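Local coordinates for protein transaminase (Bacillus megaterium, PDB 5G0A) that catalyses S-selective transamination with pyridoxal-5'-phosphate as cofactor, as a member of the class-III aminotransferases, at residues B[172-177]-B[407-412]; B[373-378]-B[463-468]; B[53-58]-B[443-448]; B[303-308]-B[338-343]. All blocks are in the same frame, centred on the assembly; numbering follows the deposited sequence.

Overall arrangement
Contacts 2, 3 and 4 are buried, whereas contact 1 lies partly at the surface, between two loops that a second subunit also meets. Contacts 2 and 3 share helix 451-468 and its approach: 463-468 lies on the helix itself, 443-448 in the loop that leads into it. Contact 4, on the other side of the chain's centre from contacts 1 and 2, sets a loop near the cofactor against helix 335-350. Chemistry follows place. A carboxylate-hydroxyl bond dominates contact 1; contact 2 combines an aliphatic core with a histidine held by acids; contact 3 adds a backbone bond to aromatic packing; contact 4 is van der Waals packing, with alanines at its closest points. The centres of contacts 3 and 4 are about 19 Å apart.

Contact 1 of 4, residues B[172-177]-B[407-412]; sequences NSESFS and NFTHGM
E174 and T409 reach for each other tip to tip. The hydroxyl T409 OG1 donates to E174 OE2 over a short 2.6 Å, and meets the anti lone pair of that oxygen, the one turned away from OE1. The backbone T409 N adds a weak, bent bond to the same oxygen (3.4 Å, 138°). T409 OG1 sits between the backbone N and the carbonyl carbon of its own residue (chi1 77°), which also lets it accept from G411 N at 3.1 Å and close an ST turn; a hydroxyl residue suits this place because it donates to E174 and accepts from G411 N. M412 crosses the glutamate obliquely, its CG resting 3.4 Å from E174 OE1. Beneath the acid's stem, E174 CG lies 3.6 Å from G411 C, and the room that a beta carbon would fill is already taken by E174 CG and S173 O, so a glycine fits there. At the far end N172 turns its CB away, and its OD1 is bonded to R324 of a second subunit, which also holds the carbonyls of H410 and M412. The hydroxyl, with weak help from the N-H, would stabilise negative charge on OE2, and the two bonds tie E174 to the first residue of the turn at 409-412.

Contact 2 of 4, residues B[373-378]-B[463-468]; sequences EKHKSI and YALDYL
H375 and L465 meet in a CH-pi contact: L465 CB lies over one face of the imidazole, 3.6 Å from the centroid of the H375 ring and 16° off its normal, while K374 CG lies against the opposite face. The aliphatic contacts continue from the same leucine. L465 CD1 touches I378 CD1 at 3.6 Å, the two side chains crossing at about a right angle. L465 CD2 lies 3.4 Å from S377 OG, and L468 CD2 is 3.8 Å from S377 CB; a small serine lets both leucines come close.

At the ring edge D466 OD1 approaches H375 CE1 to 3.2 Å, with the carboxylate and ring planes 58° apart. H375 ND1 is bonded to E469 and NE2 to D462, and the acids at both nitrogens would tend to stabilise a protonated ring. E469 also takes the hydroxyl of S377, so the buried polar ends are satisfied beyond the two segments.

H375 to I378 form a type I turn that carries the chain from helix 353-374 into strand 378-384. Packing of this turn beside helix 451-468, with I392 of strand 387-392 touching both leucines, is consistent with the alpha/beta C-terminal part of a fold-type I aminotransferase.

Contact 3 of 4, residues B[53-58]-B[443-448]; sequences LDFFNQ and IGASLN
F55 presents one ring face to A445, whose CB stands over the ring centre, 3.8 Å from the F55 centroid and 12° off the normal. An alanine is short enough to let the backbone approach the aromatic ring this closely. At the ring edge I443 CG2 meets F55 CD2 at 3.8 Å, and I454 and A457 of helix 451-468 also pack on the phenylalanine. Here too G444 N donates to F55 O, 3.1 Å away and almost straight at 174°, although it approaches from above the carbonyl plane. G444 has no side chain, and its CA comes to 5.0 Å from F56 CA.

This packing sits where strand 51-54 turns into helix 57-60. An Asx turn lies at this change of direction: D54 OD1 accepts from F56 N at 3.1 Å. D54 OD2 takes Q58 N and Q58 NE2 from opposite faces of its plane.

The other end is polar and more weakly bonded across the segments, though still buried. N57 ND2 gives S446 OG only a weak bond (3.1 Å, 122°), and the stronger partners lie elsewhere: R277 and V62 N for N57 OD1, D42 for S446 OG. F56, partly exposed, turns its CB away from 443-448, and its side chain is about 4 Å from a bound tetraethylene glycol, probably from the crystallisation liquor.

Contact 4 of 4, residues B[303-308]-B[338-343]; sequences SSLPAG and MAAVCA
A307 CB touches V341 CG2 at 3.7 Å, in the apolar packing of loop 303-308 on helix 335-350. With V341 CG1 anti to its backbone N (chi1 174°), CG2 takes the place beside that N and meets the alanine. M338 CE also comes near, 4.2 Å from A307 CB, although the M338 CB points away from the loop, so its flexible chain has bent back to reach. One residue before V341, on the same helical turn, A340 CB meets L305 CD1 at 4.0 Å. An alanine suits position 340, since its single methyl lets the loop come close: S304 CA is 6.5 Å from A340 CA.

One polar atom joins the packing. S304 OG rests 3.4 Å from A340 CB, a van der Waals contact; its hydrogen bond goes to S301 O. S301 OG in turn bonds L305 O, so S304 OG and L305 O are both served by the same serine.

Other elements close round the site. V71 and I75 of helix 69-78 touch S304 and A340, and L305 packs on L305 of a second subunit, whose H334 bonds S303 O.

The side chain of A307 is about 9 Å from a bound pyridoxal-5'-phosphate, so the contact packs a loop that follows K298 of the cofactor pocket against the helix. Its hold on the helix is close van der Waals fit alone, while hydrogen bonds shape the loop itself.

Contact 1 of 4, residues B[172-177]-B[407-412]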
loop_
_atom_site.group_PDB
_atom_site.type_symbol
_atom_site.label_atom_id
_atom_site.label_comp_id
_atom_site.label_asym_id
_atom_site.label_seq_id
_atom_site.Cartn_x
_atom_site.Cartn_y
_atom_site.Cartn_z
ATOM N N ASN B 172 19.617 -23.978 9.062
ATOM C CA ASN B 172 19.905 -24.272 10.481
ATOM C C ASN B 172 20.407 -23.053 11.253
ATOM O O ASN B 172 21.268 -23.151 12.130
ATOM C CB ASN B 172 20.874 -25.458 10.608
ATOM C CG ASN B 172 20.416 -26.667 9.810
ATOM O OD1 ASN B 172 19.246 -27.053 9.867
ATOM N ND2 ASN B 172 21.339 -27.267 9.057
ATOM N N SER B 173 19.864 -21.898 10.891
ATOM C CA SER B 173 20.136 -20.644 11.571
ATOM C C SER B 173 18.888 -19.782 11.455
ATOM O O SER B 173 18.333 -19.638 10.369
ATOM C CB SER B 173 21.339 -19.941 10.935
ATOM O OG SER B 173 21.386 -18.571 11.299
ATOM N N GLU B 174 18.435 -19.237 12.578
ATOM C CA GLU B 174 17.285 -18.333 12.577
ATOM C C GLU B 174 17.741 -16.895 12.813
ATOM O O GLU B 174 17.288 -16.225 13.746
ATOM C CB GLU B 174 16.232 -18.777 13.599
ATOM C CG GLU B 174 15.443 -20.009 13.173
ATOM C CD GLU B 174 14.149 -20.178 13.947
ATOM O OE1 GLU B 174 14.217 -20.449 15.165
ATOM O OE2 GLU B 174 13.062 -20.052 13.339
ATOM N N SER B 175 18.650 -16.438 11.954
ATOM C CA SER B 175 19.215 -15.092 12.046
ATOM C C SER B 175 19.309 -14.420 10.677
ATOM O O SER B 175 19.291 -13.190 10.578
ATOM C CB SER B 175 20.591 -15.135 12.713
ATOM O OG SER B 175 20.496 -15.620 14.042
ATOM N N PHE B 176 19.419 -15.229 9.627
ATOM C CA PHE B 176 19.411 -14.712 8.264
ATOM C C PHE B 176 18.179 -15.188 7.512
ATOM O O PHE B 176 17.993 -16.388 7.280
ATOM C CB PHE B 176 20.691 -15.079 7.512
ATOM C CG PHE B 176 20.910 -14.266 6.265
ATOM C CD1 PHE B 176 21.283 -12.925 6.348
ATOM C CD2 PHE B 176 20.742 -14.835 5.008
ATOM C CE1 PHE B 176 21.482 -12.171 5.202
ATOM C CE2 PHE B 176 20.947 -14.088 3.858
ATOM C CZ PHE B 176 21.315 -12.755 3.955
ATOM N N SER B 177 17.337 -14.226 7.152
ATOM C CA SER B 177 16.084 -14.484 6.475
ATOM C C SER B 177 15.664 -13.246 5.689
ATOM O O SER B 177 16.248 -12.168 5.836
ATOM C CB SER B 177 14.996 -14.855 7.488
ATOM O OG SER B 177 14.836 -13.836 8.450
ATOM N N ASN B 407 4.557 -19.910 15.208
ATOM C CA ASN B 407 5.321 -18.749 14.745
ATOM C C ASN B 407 6.782 -19.093 14.440
ATOM O O ASN B 407 7.610 -18.199 14.268
ATOM C CB ASN B 407 5.217 -17.569 15.738
ATOM C CG ASN B 407 3.952 -16.749 15.541
ATOM O OD1 ASN B 407 3.430 -16.666 14.432
ATOM N ND2 ASN B 407 3.451 -16.134 16.622
ATOM N N PHE B 408 7.089 -20.390 14.345
ATOM C CA PHE B 408 8.444 -20.835 13.988
ATOM C C PHE B 408 8.741 -20.527 12.520
ATOM O O PHE B 408 7.836 -20.144 11.772
ATOM C CB PHE B 408 8.631 -22.345 14.285
ATOM C CG PHE B 408 8.325 -23.251 13.105
ATOM C CD1 PHE B 408 7.075 -23.227 12.488
ATOM C CD2 PHE B 408 9.296 -24.130 12.615
ATOM C CE1 PHE B 408 6.809 -24.044 11.397
ATOM C CE2 PHE B 408 9.029 -24.961 11.533
ATOM C CZ PHE B 408 7.788 -24.914 10.922
ATOM N N THR B 409 10.002 -20.676 12.119
ATOM C CA THR B 409 10.385 -20.584 10.713
ATOM C C THR B 409 11.145 -21.859 10.339
ATOM O O THR B 409 11.623 -22.593 11.221
ATOM C CB THR B 409 11.270 -19.355 10.394
ATOM O OG1 THR B 409 12.614 -19.598 10.824
ATOM C CG2 THR B 409 10.728 -18.074 11.057
ATOM N N HIS B 410 11.266 -22.116 9.040
ATOM C CA HIS B 410 12.035 -23.263 8.574
ATOM C C HIS B 410 13.556 -23.065 8.694
ATOM O O HIS B 410 14.334 -23.917 8.272
ATOM C CB HIS B 410 11.633 -23.654 7.145
ATOM C CG HIS B 410 10.256 -24.238 7.049
ATOM N ND1 HIS B 410 9.148 -23.480 6.736
ATOM C CD2 HIS B 410 9.816 -25.510 7.184
ATOM C CE1 HIS B 410 8.076 -24.256 6.713
ATOM N NE2 HIS B 410 8.455 -25.495 6.981
ATOM N N GLY B 411 13.963 -21.939 9.279
ATOM C CA GLY B 411 15.366 -21.685 9.616
ATOM C C GLY B 411 15.850 -22.632 10.705
ATOM O O GLY B 411 17.045 -22.853 10.845
ATOM N N MET B 412 14.911 -23.192 11.463
ATOM C CA MET B 412 15.215 -24.139 12.536
ATOM C C MET B 412 15.889 -25.397 12.004
ATOM O O MET B 412 15.635 -25.825 10.878
ATOM C CB MET B 412 13.933 -24.566 13.253
ATOM C CG MET B 412 13.445 -23.631 14.338
ATOM S SD MET B 412 12.243 -24.474 15.388
ATOM C CE MET B 412 13.316 -25.498 16.400
#

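Contact 2 of 4, residues B[373-378]-B[463-468]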
loop_
_atom_site.group_PDB
_atom_site.type_symbol
_atom_site.label_atom_id
_atom_site.label_comp_id
_atom_site.label_asym_id
_atom_site.label_seq_id
_atom_site.Cartn_x
_atom_site.Cartn_y
_atom_site.Cartn_z
ATOM N N GLU B 373 -3.182 -43.171 25.711
ATOM C CA GLU B 373 -3.150 -43.867 27.004
ATOM C C GLU B 373 -1.785 -44.518 27.247
ATOM O O GLU B 373 -1.402 -44.764 28.390
ATOM C CB GLU B 373 -4.285 -44.895 27.082
ATOM C CG GLU B 373 -5.655 -44.266 27.325
ATOM C CD GLU B 373 -6.821 -45.081 26.782
ATOM O OE1 GLU B 373 -6.596 -46.087 26.080
ATOM O OE2 GLU B 373 -7.983 -44.706 27.056
ATOM N N LYS B 374 -1.053 -44.764 26.160
ATOM C CA LYS B 374 0.256 -45.414 26.211
ATOM C C LYS B 374 1.424 -44.427 26.045
ATOM O O LYS B 374 2.563 -44.744 26.413
ATOM C CB LYS B 374 0.307 -46.556 25.175
ATOM C CG LYS B 374 1.677 -46.881 24.589
ATOM C CD LYS B 374 1.795 -48.338 24.160
ATOM C CE LYS B 374 0.967 -48.662 22.927
ATOM N NZ LYS B 374 1.116 -50.087 22.521
ATOM N N HIS B 375 1.136 -43.233 25.516
ATOM C CA HIS B 375 2.167 -42.239 25.219
ATOM C C HIS B 375 1.866 -40.859 25.781
ATOM O O HIS B 375 1.022 -40.138 25.248
ATOM C CB HIS B 375 2.366 -42.104 23.703
ATOM C CG HIS B 375 2.967 -43.308 23.062
ATOM N ND1 HIS B 375 4.289 -43.653 23.230
ATOM C CD2 HIS B 375 2.434 -44.237 22.236
ATOM C CE1 HIS B 375 4.544 -44.749 22.539
ATOM N NE2 HIS B 375 3.434 -45.127 21.930
ATOM N N LYS B 376 2.605 -40.476 26.820
ATOM C CA LYS B 376 2.393 -39.198 27.500
ATOM C C LYS B 376 2.894 -38.008 26.670
ATOM O O LYS B 376 2.625 -36.853 27.011
ATOM C CB LYS B 376 3.013 -39.225 28.906
ATOM C CG LYS B 376 2.413 -40.316 29.790
ATOM C CD LYS B 376 2.987 -40.347 31.198
ATOM C CE LYS B 376 2.351 -41.487 31.982
ATOM N NZ LYS B 376 2.671 -41.469 33.438
ATOM N N SER B 377 3.602 -38.301 25.577
ATOM C CA SER B 377 4.007 -37.283 24.601
ATOM C C SER B 377 2.826 -36.777 23.767
ATOM O O SER B 377 2.940 -35.751 23.087
ATOM C CB SER B 377 5.101 -37.817 23.671
ATOM O OG SER B 377 4.613 -38.889 22.877
ATOM N N ILE B 378 1.709 -37.500 23.802
ATOM C CA ILE B 378 0.459 -37.002 23.218
ATOM C C ILE B 378 -0.280 -36.198 24.284
ATOM O O ILE B 378 -0.814 -36.768 25.238
ATOM C CB ILE B 378 -0.440 -38.137 22.658
ATOM C CG1 ILE B 378 0.289 -38.903 21.543
ATOM C CG2 ILE B 378 -1.758 -37.575 22.134
ATOM C CD1 ILE B 378 -0.339 -40.237 21.181
ATOM N N TYR B 463 5.898 -46.836 17.457
ATOM C CA TYR B 463 7.361 -46.903 17.370
ATOM C C TYR B 463 8.054 -45.537 17.461
ATOM O O TYR B 463 9.069 -45.395 18.150
ATOM C CB TYR B 463 7.766 -47.618 16.071
ATOM C CG TYR B 463 9.253 -47.672 15.822
ATOM C CD1 TYR B 463 10.053 -48.607 16.482
ATOM C CD2 TYR B 463 9.867 -46.796 14.922
ATOM C CE1 TYR B 463 11.419 -48.658 16.263
ATOM C CE2 TYR B 463 11.231 -46.845 14.696
ATOM C CZ TYR B 463 12.000 -47.780 15.365
ATOM O OH TYR B 463 13.355 -47.835 15.159
ATOM N N ALA B 464 7.513 -44.542 16.756
ATOM C CA ALA B 464 8.089 -43.196 16.715
ATOM C C ALA B 464 8.031 -42.491 18.074
ATOM O O ALA B 464 9.013 -41.877 18.513
ATOM C CB ALA B 464 7.385 -42.350 15.653
ATOM N N LEU B 465 6.871 -42.573 18.719
ATOM C CA LEU B 465 6.643 -41.917 20.004
ATOM C C LEU B 465 7.426 -42.584 21.141
ATOM O O LEU B 465 7.826 -41.914 22.091
ATOM C CB LEU B 465 5.145 -41.859 20.320
ATOM C CG LEU B 465 4.296 -40.946 19.418
ATOM C CD1 LEU B 465 2.821 -41.099 19.735
ATOM C CD2 LEU B 465 4.708 -39.481 19.514
ATOM N N ASP B 466 7.648 -43.894 21.034
ATOM C CA ASP B 466 8.545 -44.597 21.956
ATOM C C ASP B 466 9.905 -43.909 21.978
ATOM O O ASP B 466 10.437 -43.608 23.042
ATOM C CB ASP B 466 8.724 -46.064 21.547
ATOM C CG ASP B 466 7.669 -46.986 22.138
ATOM O OD1 ASP B 466 7.017 -46.626 23.146
ATOM O OD2 ASP B 466 7.507 -48.096 21.590
ATOM N N TYR B 467 10.448 -43.652 20.788
ATOM C CA TYR B 467 11.759 -43.043 20.623
ATOM C C TYR B 467 11.773 -41.582 21.076
ATOM O O TYR B 467 12.757 -41.119 21.645
ATOM C CB TYR B 467 12.215 -43.163 19.163
ATOM C CG TYR B 467 13.533 -42.485 18.844
ATOM C CD1 TYR B 467 14.748 -43.156 19.015
ATOM C CD2 TYR B 467 13.564 -41.175 18.364
ATOM C CE1 TYR B 467 15.957 -42.536 18.719
ATOM C CE2 TYR B 467 14.765 -40.545 18.066
ATOM C CZ TYR B 467 15.958 -41.227 18.246
ATOM O OH TYR B 467 17.151 -40.599 17.949
ATOM N N LEU B 468 10.685 -40.860 20.813
ATOM C CA LEU B 468 10.573 -39.467 21.242
ATOM C C LEU B 468 10.662 -39.311 22.767
ATOM O O LEU B 468 11.330 -38.402 23.256
ATOM C CB LEU B 468 9.279 -38.832 20.730
ATOM C CG LEU B 468 9.173 -37.317 20.936
ATOM C CD1 LEU B 468 9.898 -36.554 19.832
ATOM C CD2 LEU B 468 7.712 -36.900 21.002
#

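Contact 3 of 4, residues B[53-58]-B[443-448]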
loop_
_atom_site.group_PDB
_atom_site.type_symbol
_atom_site.label_atom_id
_atom_site.label_comp_id
_atom_site.label_asym_id
_atom_site.label_seq_id
_atom_site.Cartn_x
_atom_site.Cartn_y
_atom_site.Cartn_z
ATOM N N LEU B 53 3.843 -45.960 2.553
ATOM C CA LEU B 53 2.456 -45.676 2.890
ATOM C C LEU B 53 2.359 -44.194 3.276
ATOM O O LEU B 53 3.034 -43.728 4.196
ATOM C CB LEU B 53 1.986 -46.575 4.060
ATOM C CG LEU B 53 0.593 -46.285 4.618
ATOM C CD1 LEU B 53 -0.506 -46.413 3.563
ATOM C CD2 LEU B 53 0.316 -47.207 5.817
ATOM N N ASP B 54 1.541 -43.445 2.540
ATOM C CA ASP B 54 1.609 -41.988 2.615
ATOM C C ASP B 54 0.511 -41.412 3.515
ATOM O O ASP B 54 -0.595 -41.162 3.051
ATOM C CB ASP B 54 1.484 -41.402 1.194
ATOM C CG ASP B 54 1.633 -39.888 1.173
ATOM O OD1 ASP B 54 2.112 -39.304 2.169
ATOM O OD2 ASP B 54 1.250 -39.296 0.150
ATOM N N PHE B 55 0.813 -41.211 4.799
ATOM C CA PHE B 55 -0.176 -40.620 5.692
ATOM C C PHE B 55 -0.057 -39.090 5.791
ATOM O O PHE B 55 -0.445 -38.486 6.801
ATOM C CB PHE B 55 -0.247 -41.340 7.062
ATOM C CG PHE B 55 -1.343 -42.368 7.137
ATOM C CD1 PHE B 55 -1.408 -43.402 6.201
ATOM C CD2 PHE B 55 -2.329 -42.299 8.126
ATOM C CE1 PHE B 55 -2.428 -44.346 6.237
ATOM C CE2 PHE B 55 -3.346 -43.254 8.182
ATOM C CZ PHE B 55 -3.400 -44.272 7.230
ATOM N N PHE B 56 0.483 -38.483 4.728
ATOM C CA PHE B 56 0.223 -37.061 4.428
ATOM C C PHE B 56 -0.810 -36.910 3.318
ATOM O O PHE B 56 -1.331 -35.796 3.129
ATOM C CB PHE B 56 1.484 -36.340 3.986
ATOM C CG PHE B 56 2.529 -36.241 5.054
ATOM C CD1 PHE B 56 2.484 -35.231 5.997
ATOM C CD2 PHE B 56 3.563 -37.173 5.110
ATOM C CE1 PHE B 56 3.446 -35.145 6.989
ATOM C CE2 PHE B 56 4.537 -37.091 6.092
ATOM C CZ PHE B 56 4.476 -36.074 7.038
ATOM N N ASN B 57 -1.086 -38.003 2.580
ATOM C CA ASN B 57 -1.935 -37.957 1.362
ATOM C C ASN B 57 -1.394 -36.817 0.468
ATOM O O ASN B 57 -2.155 -35.997 -0.060
ATOM C CB ASN B 57 -3.425 -37.765 1.741
ATOM C CG ASN B 57 -4.393 -38.189 0.647
ATOM O OD1 ASN B 57 -5.353 -37.481 0.361
ATOM N ND2 ASN B 57 -4.171 -39.375 0.051
ATOM N N GLN B 58 -0.072 -36.810 0.308
ATOM C CA GLN B 58 0.715 -35.704 -0.315
ATOM C C GLN B 58 0.557 -34.388 0.446
ATOM O O GLN B 58 1.334 -34.111 1.347
ATOM C CB GLN B 58 0.408 -35.546 -1.816
ATOM C CG GLN B 58 0.885 -36.781 -2.599
ATOM C CD GLN B 58 2.391 -36.916 -2.497
ATOM O OE1 GLN B 58 3.125 -36.087 -3.003
ATOM N NE2 GLN B 58 2.860 -37.974 -1.826
ATOM N N ILE B 443 -2.303 -35.436 10.202
ATOM C CA ILE B 443 -2.381 -36.787 9.657
ATOM C C ILE B 443 -3.526 -36.862 8.680
ATOM O O ILE B 443 -4.628 -36.440 9.002
ATOM C CB ILE B 443 -2.577 -37.814 10.801
ATOM C CG1 ILE B 443 -1.355 -37.788 11.730
ATOM C CG2 ILE B 443 -2.782 -39.229 10.249
ATOM C CD1 ILE B 443 -1.566 -38.480 13.056
ATOM N N GLY B 444 -3.267 -37.419 7.492
ATOM C CA GLY B 444 -4.315 -37.619 6.500
ATOM C C GLY B 444 -3.981 -38.748 5.542
ATOM O O GLY B 444 -2.822 -39.001 5.272
ATOM N N ALA B 445 -5.011 -39.426 5.051
ATOM C CA ALA B 445 -4.856 -40.453 4.026
ATOM C C ALA B 445 -6.009 -40.301 3.049
ATOM O O ALA B 445 -6.771 -39.344 3.156
ATOM C CB ALA B 445 -4.836 -41.850 4.673
ATOM N N SER B 446 -6.147 -41.224 2.090
ATOM C CA SER B 446 -7.294 -41.161 1.182
ATOM C C SER B 446 -8.549 -41.517 1.969
ATOM O O SER B 446 -8.462 -42.189 3.011
ATOM C CB SER B 446 -7.087 -42.098 -0.007
ATOM O OG SER B 446 -5.781 -41.942 -0.568
ATOM N N LEU B 447 -9.701 -41.066 1.498
ATOM C CA LEU B 447 -10.961 -41.294 2.198
ATOM C C LEU B 447 -11.287 -42.786 2.293
ATOM O O LEU B 447 -11.945 -43.220 3.253
ATOM C CB LEU B 447 -12.107 -40.561 1.520
ATOM C CG LEU B 447 -11.880 -39.048 1.275
ATOM C CD1 LEU B 447 -13.143 -38.393 0.760
ATOM C CD2 LEU B 447 -11.372 -38.381 2.545
ATOM N N ASN B 448 -10.818 -43.540 1.300
ATOM C CA ASN B 448 -11.009 -44.998 1.259
ATOM C C ASN B 448 -9.837 -45.829 1.818
ATOM O O ASN B 448 -9.691 -47.024 1.480
ATOM C CB ASN B 448 -11.354 -45.432 -0.175
ATOM C CG ASN B 448 -10.198 -45.227 -1.140
ATOM O OD1 ASN B 448 -9.285 -44.471 -0.866
ATOM N ND2 ASN B 448 -10.235 -45.920 -2.277
#

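Contact 4 of 4, residues B[303-308]-B[338-343]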
loop_
_atom_site.group_PDB
_atom_site.type_symbol
_atom_site.label_atom_id
_atom_site.label_comp_id
_atom_site.label_asym_id
_atom_site.label_seq_id
_atom_site.Cartn_x
_atom_site.Cartn_y
_atom_site.Cartn_z
ATOM N N SER B 303 -6.460 -34.205 -6.850
ATOM C CA SER B 303 -5.181 -33.953 -7.509
ATOM C C SER B 303 -4.961 -34.758 -8.790
ATOM O O SER B 303 -3.839 -34.817 -9.266
ATOM C CB SER B 303 -4.012 -34.201 -6.549
ATOM O OG SER B 303 -4.214 -33.475 -5.335
ATOM N N SER B 304 -6.012 -35.334 -9.355
ATOM C CA SER B 304 -5.849 -36.105 -10.597
ATOM C C SER B 304 -5.344 -35.173 -11.710
ATOM O O SER B 304 -4.427 -35.533 -12.454
ATOM C CB SER B 304 -7.128 -36.826 -10.978
ATOM O OG SER B 304 -8.217 -35.924 -11.128
ATOM N N LEU B 305 -5.920 -33.968 -11.788
ATOM C CA LEU B 305 -5.400 -32.877 -12.624
ATOM C C LEU B 305 -5.609 -31.543 -11.907
ATOM O O LEU B 305 -6.459 -31.470 -11.007
ATOM C CB LEU B 305 -6.088 -32.835 -13.990
ATOM C CG LEU B 305 -5.803 -34.011 -14.949
ATOM C CD1 LEU B 305 -6.762 -33.910 -16.145
ATOM C CD2 LEU B 305 -4.355 -33.952 -15.423
ATOM N N PRO B 306 -4.865 -30.498 -12.302
ATOM C CA PRO B 306 -5.034 -29.197 -11.596
ATOM C C PRO B 306 -6.422 -28.579 -11.807
ATOM O O PRO B 306 -6.850 -28.385 -12.958
ATOM C CB PRO B 306 -3.940 -28.309 -12.196
ATOM C CG PRO B 306 -2.925 -29.267 -12.773
ATOM C CD PRO B 306 -3.730 -30.462 -13.256
ATOM N N ALA B 307 -7.144 -28.359 -10.698
ATOM C CA ALA B 307 -8.404 -27.654 -10.710
ATOM C C ALA B 307 -8.617 -26.951 -9.369
ATOM O O ALA B 307 -8.199 -27.451 -8.315
ATOM C CB ALA B 307 -9.558 -28.626 -10.934
ATOM N N GLY B 308 -9.280 -25.790 -9.441
ATOM C CA GLY B 308 -9.740 -25.086 -8.251
ATOM C C GLY B 308 -11.094 -24.496 -8.598
ATOM O O GLY B 308 -11.524 -24.533 -9.762
ATOM N N MET B 338 -11.812 -30.521 -16.168
ATOM C CA MET B 338 -13.214 -30.615 -15.767
ATOM C C MET B 338 -13.733 -32.052 -15.877
ATOM O O MET B 338 -14.506 -32.500 -15.032
ATOM C CB MET B 338 -14.120 -29.656 -16.552
ATOM C CG MET B 338 -13.795 -28.177 -16.327
ATOM S SD MET B 338 -14.088 -27.639 -14.625
ATOM C CE MET B 338 -12.474 -27.894 -13.895
ATOM N N ALA B 339 -13.269 -32.778 -16.886
ATOM C CA ALA B 339 -13.581 -34.224 -16.971
ATOM C C ALA B 339 -13.110 -34.982 -15.726
ATOM O O ALA B 339 -13.829 -35.853 -15.215
ATOM C CB ALA B 339 -12.998 -34.817 -18.253
ATOM N N ALA B 340 -11.893 -34.673 -15.254
ATOM C CA ALA B 340 -11.343 -35.212 -14.020
ATOM C C ALA B 340 -12.199 -34.869 -12.799
ATOM O O ALA B 340 -12.505 -35.754 -11.981
ATOM C CB ALA B 340 -9.899 -34.744 -13.825
ATOM N N VAL B 341 -12.580 -33.591 -12.661
ATOM C CA VAL B 341 -13.453 -33.193 -11.554
ATOM C C VAL B 341 -14.759 -33.998 -11.562
ATOM O O VAL B 341 -15.177 -34.537 -10.530
ATOM C CB VAL B 341 -13.751 -31.671 -11.580
ATOM C CG1 VAL B 341 -14.783 -31.305 -10.514
ATOM C CG2 VAL B 341 -12.463 -30.911 -11.316
ATOM N N CYS B 342 -15.400 -34.052 -12.724
ATOM C CA CYS B 342 -16.663 -34.789 -12.862
ATOM C C CYS B 342 -16.514 -36.225 -12.418
ATOM O O CYS B 342 -17.314 -36.709 -11.616
ATOM C CB CYS B 342 -17.185 -34.767 -14.303
ATOM S SG CYS B 342 -17.882 -33.224 -14.875
ATOM N N ALA B 343 -15.477 -36.897 -12.903
ATOM C CA ALA B 343 -15.280 -38.307 -12.559
ATOM C C ALA B 343 -14.923 -38.481 -11.085
ATOM O O ALA B 343 -15.414 -39.386 -10.426
ATOM C CB ALA B 343 -14.227 -38.938 -13.453
#